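PDB 4LXR: protein toll, which serves as the fruit-fly receptor for activated Spaetzle, its extracellular leucine-rich repeats binding this cytokine to set embryonic dorsal-ventral polarity and trigger antifungal defence. Local coordinates for residues R39-I42 and V48-M51; R286-Q291 and Q295-R300; L425-L430 and F460-W465; L485-L490 and P555-Q560. One frame throughout, in Å; residues are numbered along the deposited sequence.

Contact 1 (R39-I42 and V48-M51)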
loop_
_atom_site.group_PDB
_atom_site.type_symbol
_atom_site.label_atom_id
_atom_site.label_comp_id
_atom_site.label_asym_id
_atom_site.label_seq_id
_atom_site.Cartn_x
_atom_site.Cartn_y
_atom_site.Cartn_z
ATOM N N ARG A 39 -11.548 -39.685 -2.937
ATOM C CA ARG A 39 -11.890 -38.520 -3.711
ATOM C C ARG A 39 -10.796 -38.375 -4.740
ATOM O O ARG A 39 -9.654 -38.108 -4.394
ATOM C CB ARG A 39 -11.962 -37.277 -2.824
ATOM C CG ARG A 39 -12.491 -36.056 -3.540
ATOM C CD ARG A 39 -12.487 -34.829 -2.636
ATOM N NE ARG A 39 -13.083 -35.094 -1.329
ATOM C CZ ARG A 39 -14.356 -34.855 -1.024
ATOM N NH1 ARG A 39 -15.175 -34.348 -1.931
ATOM N NH2 ARG A 39 -14.809 -35.125 0.194
ATOM N N LEU A 40 -11.139 -38.573 -6.003
ATOM C CA LEU A 40 -10.151 -38.501 -7.064
ATOM C C LEU A 40 -10.285 -37.235 -7.884
ATOM O O LEU A 40 -11.379 -36.867 -8.298
ATOM C CB LEU A 40 -10.256 -39.712 -7.991
ATOM C CG LEU A 40 -9.813 -41.076 -7.464
ATOM C CD1 LEU A 40 -10.990 -41.805 -6.815
ATOM C CD2 LEU A 40 -9.293 -41.865 -8.632
ATOM N N THR A 41 -9.162 -36.575 -8.126
ATOM C CA THR A 41 -9.147 -35.431 -9.023
ATOM C C THR A 41 -8.331 -35.800 -10.249
ATOM O O THR A 41 -7.151 -36.149 -10.152
ATOM C CB THR A 41 -8.549 -34.190 -8.351
ATOM O OG1 THR A 41 -9.305 -33.874 -7.178
ATOM C CG2 THR A 41 -8.564 -33.000 -9.304
ATOM N N ILE A 42 -8.977 -35.740 -11.402
ATOM C CA ILE A 42 -8.359 -36.143 -12.651
ATOM C C ILE A 42 -8.226 -34.954 -13.589
ATOM O O ILE A 42 -9.214 -34.278 -13.910
ATOM C CB ILE A 42 -9.170 -37.253 -13.348
ATOM C CG1 ILE A 42 -9.386 -38.435 -12.401
ATOM C CG2 ILE A 42 -8.478 -37.692 -14.630
ATOM C CD1 ILE A 42 -10.123 -39.606 -13.030
ATOM N N VAL A 48 -3.277 -37.295 -11.713
ATOM C CA VAL A 48 -4.393 -37.828 -10.954
ATOM C C VAL A 48 -4.042 -37.705 -9.478
ATOM O O VAL A 48 -2.957 -38.106 -9.065
ATOM C CB VAL A 48 -4.713 -39.297 -11.340
ATOM C CG1 VAL A 48 -3.459 -40.178 -11.262
ATOM C CG2 VAL A 48 -5.814 -39.858 -10.458
ATOM N N GLN A 49 -4.929 -37.097 -8.692
ATOM C CA GLN A 49 -4.780 -37.123 -7.239
ATOM C C GLN A 49 -5.750 -38.119 -6.622
ATOM O O GLN A 49 -6.941 -38.101 -6.914
ATOM C CB GLN A 49 -4.974 -35.740 -6.604
ATOM C CG GLN A 49 -4.898 -35.783 -5.071
ATOM C CD GLN A 49 -5.163 -34.448 -4.385
ATOM O OE1 GLN A 49 -6.313 -34.091 -4.110
ATOM N NE2 GLN A 49 -4.097 -33.718 -4.079
ATOM N N ILE A 50 -5.238 -39.016 -5.788
ATOM C CA ILE A 50 -6.111 -39.875 -5.012
ATOM C C ILE A 50 -6.056 -39.431 -3.557
ATOM O O ILE A 50 -5.016 -39.531 -2.913
ATOM C CB ILE A 50 -5.733 -41.354 -5.134
ATOM C CG1 ILE A 50 -5.632 -41.750 -6.602
ATOM C CG2 ILE A 50 -6.759 -42.223 -4.430
ATOM C CD1 ILE A 50 -4.766 -42.961 -6.835
ATOM N N MET A 51 -7.170 -38.890 -3.064
ATOM C CA MET A 51 -7.272 -38.488 -1.671
ATOM C C MET A 51 -8.049 -39.578 -0.962
ATOM O O MET A 51 -9.161 -39.906 -1.356
ATOM C CB MET A 51 -7.962 -37.127 -1.537
ATOM C CG MET A 51 -8.369 -36.751 -0.112
ATOM S SD MET A 51 -7.034 -36.081 0.906
ATOM C CE MET A 51 -6.559 -34.651 -0.067
HETATM O O HOH W 1 -8.622 -35.394 -4.891
#

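Contact 2 (R286-Q291 and Q295-R300). With NAG (2-acetamido-2-deoxy-beta-D-glucopyranose), chain D.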
loop_
_atom_site.group_PDB
_atom_site.type_symbol
_atom_site.label_atom_id
_atom_site.label_comp_id
_atom_site.label_asym_id
_atom_site.label_seq_id
_atom_site.Cartn_x
_atom_site.Cartn_y
_atom_site.Cartn_z
ATOM N N ARG A 286 38.439 -11.456 3.136
ATOM C CA ARG A 286 38.375 -12.012 1.785
ATOM C C ARG A 286 37.482 -13.243 1.626
ATOM O O ARG A 286 37.704 -14.041 0.719
ATOM C CB ARG A 286 39.783 -12.343 1.280
ATOM C CG ARG A 286 40.594 -11.117 0.919
ATOM C CD ARG A 286 41.821 -11.500 0.122
ATOM N NE ARG A 286 42.897 -11.971 0.977
ATOM C CZ ARG A 286 43.801 -11.169 1.531
ATOM N NH1 ARG A 286 43.743 -9.858 1.316
ATOM N NH2 ARG A 286 44.759 -11.675 2.298
ATOM N N LEU A 287 36.487 -13.395 2.495
ATOM C CA LEU A 287 35.624 -14.574 2.442
ATOM C C LEU A 287 35.033 -14.766 1.046
ATOM O O LEU A 287 35.000 -15.887 0.536
ATOM C CB LEU A 287 34.505 -14.482 3.481
ATOM C CG LEU A 287 33.493 -15.627 3.477
ATOM C CD1 LEU A 287 34.166 -16.928 3.931
ATOM C CD2 LEU A 287 32.255 -15.315 4.347
ATOM N N PHE A 288 34.580 -13.666 0.441
ATOM C CA PHE A 288 33.963 -13.696 -0.886
ATOM C C PHE A 288 34.839 -13.063 -1.962
ATOM O O PHE A 288 34.341 -12.591 -2.981
ATOM C CB PHE A 288 32.594 -13.018 -0.868
ATOM C CG PHE A 288 31.605 -13.696 0.024
ATOM C CD1 PHE A 288 31.238 -15.024 -0.207
ATOM C CD2 PHE A 288 31.046 -13.019 1.103
ATOM C CE1 PHE A 288 30.323 -15.659 0.620
ATOM C CE2 PHE A 288 30.131 -13.647 1.949
ATOM C CZ PHE A 288 29.760 -14.966 1.705
ATOM N N ALA A 289 36.148 -13.071 -1.737
ATOM C CA ALA A 289 37.080 -12.471 -2.681
ATOM C C ALA A 289 37.531 -13.466 -3.754
ATOM O O ALA A 289 37.416 -14.682 -3.576
ATOM C CB ALA A 289 38.278 -11.924 -1.940
ATOM N N ASN A 290 38.043 -12.933 -4.861
ATOM C CA ASN A 290 38.653 -13.742 -5.917
ATOM C C ASN A 290 37.731 -14.812 -6.491
ATOM O O ASN A 290 38.173 -15.906 -6.822
ATOM C CB ASN A 290 39.951 -14.378 -5.417
ATOM C CG ASN A 290 40.974 -13.341 -4.991
ATOM O OD1 ASN A 290 41.322 -13.237 -3.816
ATOM N ND2 ASN A 290 41.461 -12.568 -5.950
ATOM N N GLN A 291 36.452 -14.477 -6.607
ATOM C CA GLN A 291 35.439 -15.370 -7.157
ATOM C C GLN A 291 34.989 -14.870 -8.523
ATOM O O GLN A 291 34.259 -13.879 -8.614
ATOM C CB GLN A 291 34.244 -15.429 -6.198
ATOM C CG GLN A 291 34.561 -16.148 -4.900
ATOM C CD GLN A 291 34.604 -17.660 -5.080
ATOM O OE1 GLN A 291 34.272 -18.178 -6.150
ATOM N NE2 GLN A 291 35.003 -18.371 -4.033
ATOM N N GLN A 295 27.745 -13.875 -8.281
ATOM C CA GLN A 295 26.796 -12.825 -8.645
ATOM C C GLN A 295 25.886 -12.360 -7.512
ATOM O O GLN A 295 25.500 -11.197 -7.476
ATOM C CB GLN A 295 25.916 -13.254 -9.818
ATOM C CG GLN A 295 26.650 -13.477 -11.115
ATOM C CD GLN A 295 25.714 -13.893 -12.231
ATOM O OE1 GLN A 295 25.000 -14.887 -12.111
ATOM N NE2 GLN A 295 25.705 -13.129 -13.319
ATOM N N ILE A 296 25.513 -13.265 -6.613
ATOM C CA ILE A 296 24.473 -12.957 -5.628
ATOM C C ILE A 296 24.894 -13.266 -4.194
ATOM O O ILE A 296 25.393 -14.367 -3.896
ATOM C CB ILE A 296 23.193 -13.755 -5.920
ATOM C CG1 ILE A 296 22.630 -13.359 -7.285
ATOM C CG2 ILE A 296 22.152 -13.539 -4.796
ATOM C CD1 ILE A 296 21.604 -14.326 -7.818
ATOM N N LEU A 297 24.699 -12.298 -3.308
ATOM C CA LEU A 297 24.941 -12.516 -1.889
ATOM C C LEU A 297 23.758 -12.075 -1.048
ATOM O O LEU A 297 23.207 -11.003 -1.275
ATOM C CB LEU A 297 26.211 -11.807 -1.447
ATOM C CG LEU A 297 27.464 -12.404 -2.099
ATOM C CD1 LEU A 297 28.617 -11.469 -1.993
ATOM C CD2 LEU A 297 27.831 -13.745 -1.469
ATOM N N ARG A 298 23.357 -12.926 -0.103
ATOM C CA ARG A 298 22.318 -12.603 0.869
ATOM C C ARG A 298 22.900 -12.856 2.235
ATOM O O ARG A 298 23.195 -13.996 2.590
ATOM C CB ARG A 298 21.079 -13.491 0.707
ATOM C CG ARG A 298 20.600 -13.702 -0.715
ATOM C CD ARG A 298 20.142 -12.411 -1.378
ATOM N NE ARG A 298 19.495 -12.710 -2.656
ATOM C CZ ARG A 298 19.116 -11.792 -3.539
ATOM N NH1 ARG A 298 19.309 -10.496 -3.294
ATOM N NH2 ARG A 298 18.541 -12.173 -4.663
ATOM N N LEU A 299 23.043 -11.792 3.012
ATOM C CA LEU A 299 23.778 -11.851 4.261
ATOM C C LEU A 299 22.994 -11.094 5.319
ATOM O O LEU A 299 22.816 -9.870 5.237
ATOM C CB LEU A 299 25.172 -11.238 4.069
ATOM C CG LEU A 299 26.029 -11.821 2.927
ATOM C CD1 LEU A 299 27.237 -10.923 2.636
ATOM C CD2 LEU A 299 26.485 -13.276 3.241
ATOM N N ARG A 300 22.507 -11.836 6.302
ATOM C CA ARG A 300 21.744 -11.258 7.396
ATOM C C ARG A 300 22.032 -12.097 8.629
ATOM O O ARG A 300 21.595 -13.251 8.729
ATOM C CB ARG A 300 20.245 -11.274 7.073
ATOM C CG ARG A 300 19.408 -10.758 8.240
ATOM C CD ARG A 300 18.031 -11.362 8.294
ATOM N NE ARG A 300 17.224 -10.718 9.328
ATOM C CZ ARG A 300 16.009 -10.230 9.112
ATOM N NH1 ARG A 300 15.471 -10.329 7.907
ATOM N NH2 ARG A 300 15.333 -9.646 10.092
HETATM C C1 NAG D . 19.428 -8.107 -9.021
HETATM C C2 NAG D . 18.128 -8.911 -9.188
HETATM C C3 NAG D . 17.395 -8.481 -10.456
HETATM C C4 NAG D . 17.217 -6.968 -10.505
HETATM C C5 NAG D . 18.557 -6.267 -10.285
HETATM C C6 NAG D . 18.447 -4.755 -10.218
HETATM C C7 NAG D . 18.080 -11.153 -8.193
HETATM C C8 NAG D . 18.384 -12.610 -8.400
HETATM N N2 NAG D . 18.375 -10.344 -9.212
HETATM O O3 NAG D . 16.128 -9.127 -10.501
HETATM O O4 NAG D . 16.723 -6.608 -11.790
HETATM O O5 NAG D . 19.127 -6.699 -9.045
HETATM O O6 NAG D . 17.492 -4.324 -9.255
HETATM O O7 NAG D . 17.597 -10.729 -7.146
#

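Contact 3 (L425-L430 and F460-W465)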
loop_
_atom_site.group_PDB
_atom_site.type_symbol
_atom_site.label_atom_id
_atom_site.label_comp_id
_atom_site.label_asym_id
_atom_site.label_seq_id
_atom_site.Cartn_x
_atom_site.Cartn_y
_atom_site.Cartn_z
ATOM N N LEU A 425 15.021 21.647 3.534
ATOM C CA LEU A 425 15.661 22.372 2.428
ATOM C C LEU A 425 16.077 23.801 2.787
ATOM O O LEU A 425 16.349 24.617 1.906
ATOM C CB LEU A 425 14.805 22.344 1.160
ATOM C CG LEU A 425 14.527 20.968 0.550
ATOM C CD1 LEU A 425 13.768 21.127 -0.760
ATOM C CD2 LEU A 425 15.823 20.174 0.334
ATOM N N GLN A 426 16.118 24.080 4.090
ATOM C CA GLN A 426 16.759 25.270 4.652
ATOM C C GLN A 426 16.304 26.560 3.989
ATOM O O GLN A 426 17.125 27.347 3.530
ATOM C CB GLN A 426 18.286 25.123 4.567
ATOM C CG GLN A 426 18.771 23.700 4.880
ATOM C CD GLN A 426 20.254 23.623 5.192
ATOM O OE1 GLN A 426 20.774 24.402 5.990
ATOM N NE2 GLN A 426 20.942 22.680 4.562
ATOM N N GLN A 427 14.995 26.775 3.959
ATOM C CA GLN A 427 14.421 27.850 3.167
ATOM C C GLN A 427 13.903 29.055 3.970
ATOM O O GLN A 427 13.011 28.907 4.803
ATOM C CB GLN A 427 13.306 27.288 2.299
ATOM C CG GLN A 427 12.767 28.287 1.304
ATOM C CD GLN A 427 13.819 28.760 0.326
ATOM O OE1 GLN A 427 14.467 27.958 -0.343
ATOM N NE2 GLN A 427 13.995 30.070 0.237
ATOM N N PRO A 428 14.463 30.253 3.713
ATOM C CA PRO A 428 14.058 31.497 4.384
ATOM C C PRO A 428 12.671 31.997 3.973
ATOM O O PRO A 428 12.327 32.000 2.791
ATOM C CB PRO A 428 15.138 32.499 3.956
ATOM C CG PRO A 428 15.687 31.944 2.697
ATOM C CD PRO A 428 15.658 30.457 2.876
ATOM N N LEU A 429 11.899 32.437 4.962
ATOM C CA LEU A 429 10.474 32.716 4.798
ATOM C C LEU A 429 10.186 33.844 3.826
ATOM O O LEU A 429 9.214 33.796 3.072
ATOM C CB LEU A 429 9.837 33.034 6.155
ATOM C CG LEU A 429 9.163 31.894 6.927
ATOM C CD1 LEU A 429 10.029 30.632 6.983
ATOM C CD2 LEU A 429 8.814 32.372 8.332
ATOM N N LEU A 430 11.032 34.865 3.852
ATOM C CA LEU A 430 10.826 36.020 2.998
ATOM C C LEU A 430 11.089 35.709 1.526
ATOM O O LEU A 430 10.387 36.210 0.651
ATOM C CB LEU A 430 11.675 37.191 3.471
ATOM C CG LEU A 430 11.226 38.512 2.872
ATOM C CD1 LEU A 430 9.750 38.737 3.153
ATOM C CD2 LEU A 430 12.044 39.637 3.436
ATOM N N PHE A 460 7.366 24.732 1.158
ATOM C CA PHE A 460 7.224 25.453 -0.101
ATOM C C PHE A 460 7.240 24.513 -1.296
ATOM O O PHE A 460 8.029 23.564 -1.336
ATOM C CB PHE A 460 8.382 26.453 -0.194
ATOM C CG PHE A 460 8.466 27.190 -1.493
ATOM C CD1 PHE A 460 7.504 28.127 -1.841
ATOM C CD2 PHE A 460 9.548 26.997 -2.337
ATOM C CE1 PHE A 460 7.597 28.836 -3.033
ATOM C CE2 PHE A 460 9.653 27.697 -3.526
ATOM C CZ PHE A 460 8.672 28.624 -3.875
ATOM N N VAL A 461 6.377 24.786 -2.272
ATOM C CA VAL A 461 6.407 24.076 -3.547
ATOM C C VAL A 461 7.453 24.706 -4.470
ATOM O O VAL A 461 7.210 25.753 -5.055
ATOM C CB VAL A 461 5.033 24.125 -4.243
ATOM C CG1 VAL A 461 5.093 23.396 -5.553
ATOM C CG2 VAL A 461 3.958 23.534 -3.338
ATOM N N TYR A 462 8.613 24.063 -4.591
ATOM C CA TYR A 462 9.747 24.612 -5.349
ATOM C C TYR A 462 9.525 24.748 -6.853
ATOM O O TYR A 462 8.672 24.082 -7.429
ATOM C CB TYR A 462 11.028 23.800 -5.065
ATOM C CG TYR A 462 11.623 24.130 -3.722
ATOM C CD1 TYR A 462 11.022 23.684 -2.545
ATOM C CD2 TYR A 462 12.769 24.914 -3.622
ATOM C CE1 TYR A 462 11.553 24.007 -1.303
ATOM C CE2 TYR A 462 13.318 25.227 -2.384
ATOM C CZ TYR A 462 12.702 24.777 -1.230
ATOM O OH TYR A 462 13.241 25.096 -0.004
ATOM N N ASN A 463 10.321 25.605 -7.484
ATOM C CA ASN A 463 10.170 25.931 -8.903
ATOM C C ASN A 463 10.388 24.755 -9.850
ATOM O O ASN A 463 9.612 24.550 -10.787
ATOM C CB ASN A 463 11.104 27.081 -9.293
ATOM C CG ASN A 463 11.095 27.359 -10.786
ATOM O OD1 ASN A 463 10.203 28.032 -11.300
ATOM N ND2 ASN A 463 12.092 26.838 -11.492
ATOM N N ASP A 464 11.449 23.990 -9.613
ATOM C CA ASP A 464 11.773 22.882 -10.503
ATOM C C ASP A 464 10.691 21.811 -10.507
ATOM O O ASP A 464 10.491 21.148 -11.523
ATOM C CB ASP A 464 13.140 22.271 -10.172
ATOM C CG ASP A 464 13.303 21.972 -8.696
ATOM O OD1 ASP A 464 13.030 22.875 -7.868
ATOM O OD2 ASP A 464 13.709 20.834 -8.371
ATOM N N TRP A 465 9.987 21.649 -9.386
ATOM C CA TRP A 465 8.951 20.614 -9.298
ATOM C C TRP A 465 7.802 20.953 -10.238
ATOM O O TRP A 465 7.118 20.065 -10.752
ATOM C CB TRP A 465 8.425 20.445 -7.864
ATOM C CG TRP A 465 9.484 20.117 -6.834
ATOM C CD1 TRP A 465 10.756 19.683 -7.071
ATOM C CD2 TRP A 465 9.351 20.210 -5.408
ATOM N NE1 TRP A 465 11.426 19.509 -5.883
ATOM C CE2 TRP A 465 10.584 19.824 -4.848
ATOM C CE3 TRP A 465 8.312 20.588 -4.553
ATOM C CZ2 TRP A 465 10.807 19.806 -3.469
ATOM C CZ3 TRP A 465 8.535 20.578 -3.183
ATOM C CH2 TRP A 465 9.771 20.184 -2.655
#

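Contact 4 (L485-L490 and P555-Q560)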
loop_
_atom_site.group_PDB
_atom_site.type_symbol
_atom_site.label_atom_id
_atom_site.label_comp_id
_atom_site.label_asym_id
_atom_site.label_seq_id
_atom_site.Cartn_x
_atom_site.Cartn_y
_atom_site.Cartn_z
ATOM N N LEU A 485 -1.536 28.266 0.266
ATOM C CA LEU A 485 -1.431 28.046 -1.172
ATOM C C LEU A 485 -1.951 29.237 -1.969
ATOM O O LEU A 485 -2.912 29.892 -1.565
ATOM C CB LEU A 485 -2.169 26.763 -1.589
ATOM C CG LEU A 485 -1.640 25.426 -1.050
ATOM C CD1 LEU A 485 -2.640 24.321 -1.354
ATOM C CD2 LEU A 485 -0.277 25.075 -1.639
ATOM N N GLY A 486 -1.291 29.519 -3.092
ATOM C CA GLY A 486 -1.785 30.453 -4.095
ATOM C C GLY A 486 -1.944 29.650 -5.375
ATOM O O GLY A 486 -1.593 28.477 -5.407
ATOM N N TYR A 487 -2.472 30.248 -6.433
ATOM C CA TYR A 487 -2.665 29.484 -7.655
ATOM C C TYR A 487 -1.318 29.104 -8.263
ATOM O O TYR A 487 -1.210 28.092 -8.948
ATOM C CB TYR A 487 -3.546 30.236 -8.665
ATOM C CG TYR A 487 -2.864 31.389 -9.358
ATOM C CD1 TYR A 487 -2.848 32.658 -8.786
ATOM C CD2 TYR A 487 -2.243 31.213 -10.588
ATOM C CE1 TYR A 487 -2.228 33.721 -9.417
ATOM C CE2 TYR A 487 -1.619 32.266 -11.227
ATOM C CZ TYR A 487 -1.615 33.519 -10.639
ATOM O OH TYR A 487 -0.994 34.567 -11.276
ATOM N N GLU A 488 -0.292 29.909 -7.988
ATOM C CA GLU A 488 1.064 29.629 -8.463
ATOM C C GLU A 488 1.638 28.347 -7.862
ATOM O O GLU A 488 2.520 27.722 -8.456
ATOM C CB GLU A 488 2.005 30.794 -8.148
ATOM C CG GLU A 488 1.614 32.103 -8.789
ATOM C CD GLU A 488 1.028 33.093 -7.788
ATOM O OE1 GLU A 488 0.505 32.656 -6.737
ATOM O OE2 GLU A 488 1.099 34.312 -8.054
ATOM N N ASP A 489 1.159 27.969 -6.679
ATOM C CA ASP A 489 1.651 26.761 -6.009
ATOM C C ASP A 489 1.089 25.492 -6.652
ATOM O O ASP A 489 1.613 24.402 -6.430
ATOM C CB ASP A 489 1.307 26.778 -4.517
ATOM C CG ASP A 489 1.981 27.918 -3.770
ATOM O OD1 ASP A 489 3.133 28.270 -4.106
ATOM O OD2 ASP A 489 1.352 28.462 -2.837
ATOM N N LEU A 490 0.023 25.642 -7.444
ATOM C CA LEU A 490 -0.610 24.504 -8.109
ATOM C C LEU A 490 -0.290 24.439 -9.596
ATOM O O LEU A 490 -0.816 23.583 -10.302
ATOM C CB LEU A 490 -2.139 24.535 -7.941
ATOM C CG LEU A 490 -2.778 24.719 -6.560
ATOM C CD1 LEU A 490 -4.265 24.977 -6.730
ATOM C CD2 LEU A 490 -2.544 23.531 -5.638
ATOM N N PRO A 555 -11.934 29.997 -13.443
ATOM C CA PRO A 555 -10.911 30.738 -14.198
ATOM C C PRO A 555 -10.098 29.890 -15.184
ATOM O O PRO A 555 -10.340 28.689 -15.345
ATOM C CB PRO A 555 -9.982 31.260 -13.097
ATOM C CG PRO A 555 -10.279 30.412 -11.900
ATOM C CD PRO A 555 -11.730 30.121 -11.993
ATOM N N GLN A 556 -9.128 30.527 -15.837
ATOM C CA GLN A 556 -8.290 29.849 -16.828
ATOM C C GLN A 556 -7.439 28.750 -16.198
ATOM O O GLN A 556 -7.335 27.651 -16.741
ATOM C CB GLN A 556 -7.401 30.851 -17.581
ATOM C CG GLN A 556 -8.141 31.750 -18.579
ATOM C CD GLN A 556 -8.249 31.140 -19.974
ATOM O OE1 GLN A 556 -9.245 31.328 -20.675
ATOM N NE2 GLN A 556 -7.213 30.420 -20.384
ATOM N N TYR A 557 -6.834 29.045 -15.051
ATOM C CA TYR A 557 -5.986 28.071 -14.375
ATOM C C TYR A 557 -6.792 26.896 -13.821
ATOM O O TYR A 557 -6.302 25.771 -13.779
ATOM C CB TYR A 557 -5.176 28.734 -13.252
ATOM C CG TYR A 557 -6.011 29.419 -12.185
ATOM C CD1 TYR A 557 -6.552 28.699 -11.125
ATOM C CD2 TYR A 557 -6.243 30.788 -12.231
ATOM C CE1 TYR A 557 -7.310 29.319 -10.153
ATOM C CE2 TYR A 557 -6.995 31.417 -11.258
ATOM C CZ TYR A 557 -7.521 30.678 -10.220
ATOM O OH TYR A 557 -8.276 31.297 -9.254
ATOM N N SER A 558 -8.027 27.176 -13.409
ATOM C CA SER A 558 -8.877 26.219 -12.697
ATOM C C SER A 558 -8.983 24.836 -13.340
ATOM O O SER A 558 -9.171 23.833 -12.643
ATOM C CB SER A 558 -10.280 26.791 -12.571
ATOM O OG SER A 558 -10.903 26.872 -13.844
ATOM N N ARG A 559 -8.886 24.792 -14.665
ATOM C CA ARG A 559 -9.121 23.561 -15.405
ATOM C C ARG A 559 -7.813 22.866 -15.778
ATOM O O ARG A 559 -7.817 21.824 -16.433
ATOM C CB ARG A 559 -9.955 23.843 -16.657
ATOM C CG ARG A 559 -10.748 22.644 -17.156
ATOM C CD ARG A 559 -11.809 22.229 -16.147
ATOM N NE ARG A 559 -13.045 22.991 -16.307
ATOM C CZ ARG A 559 -14.089 22.907 -15.488
ATOM N NH1 ARG A 559 -14.048 22.098 -14.437
ATOM N NH2 ARG A 559 -15.173 23.636 -15.719
ATOM N N GLN A 560 -6.692 23.450 -15.364
ATOM C CA GLN A 560 -5.401 22.789 -15.513
ATOM C C GLN A 560 -5.211 21.766 -14.395
ATOM O O GLN A 560 -4.439 20.824 -14.531
ATOM C CB GLN A 560 -4.246 23.800 -15.529
ATOM C CG GLN A 560 -3.577 23.983 -16.899
ATOM C CD GLN A 560 -4.457 24.724 -17.909
ATOM O OE1 GLN A 560 -4.630 25.944 -17.827
ATOM N NE2 GLN A 560 -5.008 23.985 -18.870
#

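Contact 1 (R39-I42 and V48-M51)
R39 and M51 open a two-rung antiparallel ladder, each binding the other through N and O; T41 and Q49 repeat the arrangement two residues on. All four bonds are short and near straight: R39 N to M51 O is 2.9 Å, and Q49 N to T41 O is 2.8 Å at 164°. L40 CA and V48 CA, on either side of the T41/Q49 pair, make CA-H...O contacts to Q49 O and T41 O, with L40 CA 3.2 Å from Q49 O. A water adds polar stitching on the face of T41 and Q49. It donates to R39 O and to Q49 OE1 and accepts from T41 OG1, 2.8 Å away. Q49 carries its amide out to this water on an extended chain, its CG anti to the backbone N (chi1 177°), while its NE2 is taken up by Q76. The other face is greasy: L40 and I50 lie side by side, L40 CD2 to I50 CG1 4.2 Å, and V48 CG2 touches both L40 CD2 and I42 CG1. This is the hairpin of strands 38-43 and 47-52 in the N-terminal cap of the ectodomain. Strand 24-29 continues the antiparallel run beyond R39-I42, whereas strand 74-78 pairs in parallel with V48-M51 and begins the parallel strands of the solenoid.

Contact 2 (R286-Q291 and Q295-R300)
F288 reaches across the hydrophobic core of a leucine-rich repeat solenoid, from a type I turn (R286 to A289) on the convex side to strand 296-299 on the concave side. From CB, with CG anti to the carbonyl carbon (chi1 -62°), the side chain heads for the strand. CG and CD1 pass over L297 CD2, which sits almost on the ring axis, 3.7 Å from the F288 ring centroid and 9° off the normal. CE1 meets the same methyl, CZ touches both L297 CD2 and L299 CD2, and F288 CE2, farther round, reaches L299 CD2 at 3.9 Å. L287 CD2 lies over the opposite face, offset toward the rim, so leucine methyls sandwich the ring. Replacing F288 by alanine is likely to leave L297 CD2 and L299 CD2 without the ring they pack on. On the concave surface, outward from the core, R298 points to a sugar of the glycan carried by N319; R298 NH2 donates to NAG O7 at 3.0 Å, in the guanidinium plane, at an N-H...O angle of 158°.

Contact 3 (L425-L430 and F460-W465)
L425 lays its CD1 methyl over one face of the Y462 ring, 4.1 Å from the centroid and 28° off the normal, displaced toward CE1 and CZ. The same L425 CD1 also reaches W465 CZ2 at 4.2 Å, so one leucine branch bridges two aromatic side chains. The hydroxyl end of Y462 reaches in between the side chains of L425 and Q427: L425 CB is 3.4 Å from Y462 OH, and Q427 CB and CG line the hydroxyl too. Q427 bends back at chi2 (61°), bringing its OE1 to 3.1 Å from Y462 OH, the amide plane turned 66° from the ring. Within its own segment Y462 is held by aromatics, with F460 CD2 centred over one ring face and Y462 CB resting over the W465 indole. Were Y462 a valine, L425 CD1 would probably lose the ring face it lies on, and Q427 OE1 the hydroxyl beside it. The contact joins LRR 12 to the start of helix 463-467 in LRR 13, on the convex side of the solenoid. Its chemistry is largely that of aliphatic groups on aromatic rings, consistent with apolar burial as the main contribution of this contact.

Contact 4 (L485-L490 and P555-Q560)
Y487 and Y557 come closest in backbone terms, CA to CA 7.6 Å, where a 3-10 turn at 487-489 faces a helically wound piece of loop at 556-558. Across that gap the two tyrosines make the contact. Y487 sets its CB over the middle of the Y557 ring, 4.1 Å from the centroid and only 8° off the normal, a CH-pi approach from the methylene; CE1 and CD1 of Y557 are its nearest ring atoms. The rings themselves are near parallel, with planes at 22°, but slid so far apart that they barely overlap, their centroids 5.3 Å from each other. In both tyrosines CG stands between the backbone N and the carbonyl carbon, a torsion that turns the Y487 ring so that E488 CD lies over one of its faces. On the far face of Y557, P555 CG lies toward the rim, so the ring is held between a proline and a methylene; L512 and P513 touch it as well. The 3-10 turn is braced from within: D489 OD2 accepts from G486 N at 2.9 Å, the N-H coming from above the carboxylate plane, and D489 N returns a bond to G486 O. The arrangement is that of a solenoid end, where the convex-side turn of LRR 14 packs on the first LRRCT, the C-terminal capping module that closes this run of leucine-rich repeats.

From the N terminus the four contacts follow in series, none enclosing or crossing another. Contact 1 closes a tight hairpin in the N-terminal cap, and contact 2 spans a three-residue link from LRR 6 into LRR 7; both reach the strands that line the solenoid, with centres about 46 Å apart. Contact 3 closes a longer loop of 29 residues, joining LRR 12 to LRR 13. Contact 4 has the widest span, 64 residues, and ties LRR 14 to the first C-terminal cap. Contacts 3 and 4 are neighbours, centres about 18 Å apart, and touch where V461 CG1 packs on D489 O at 3.7 Å, whereas contact 1 lies across the chain's centre from both.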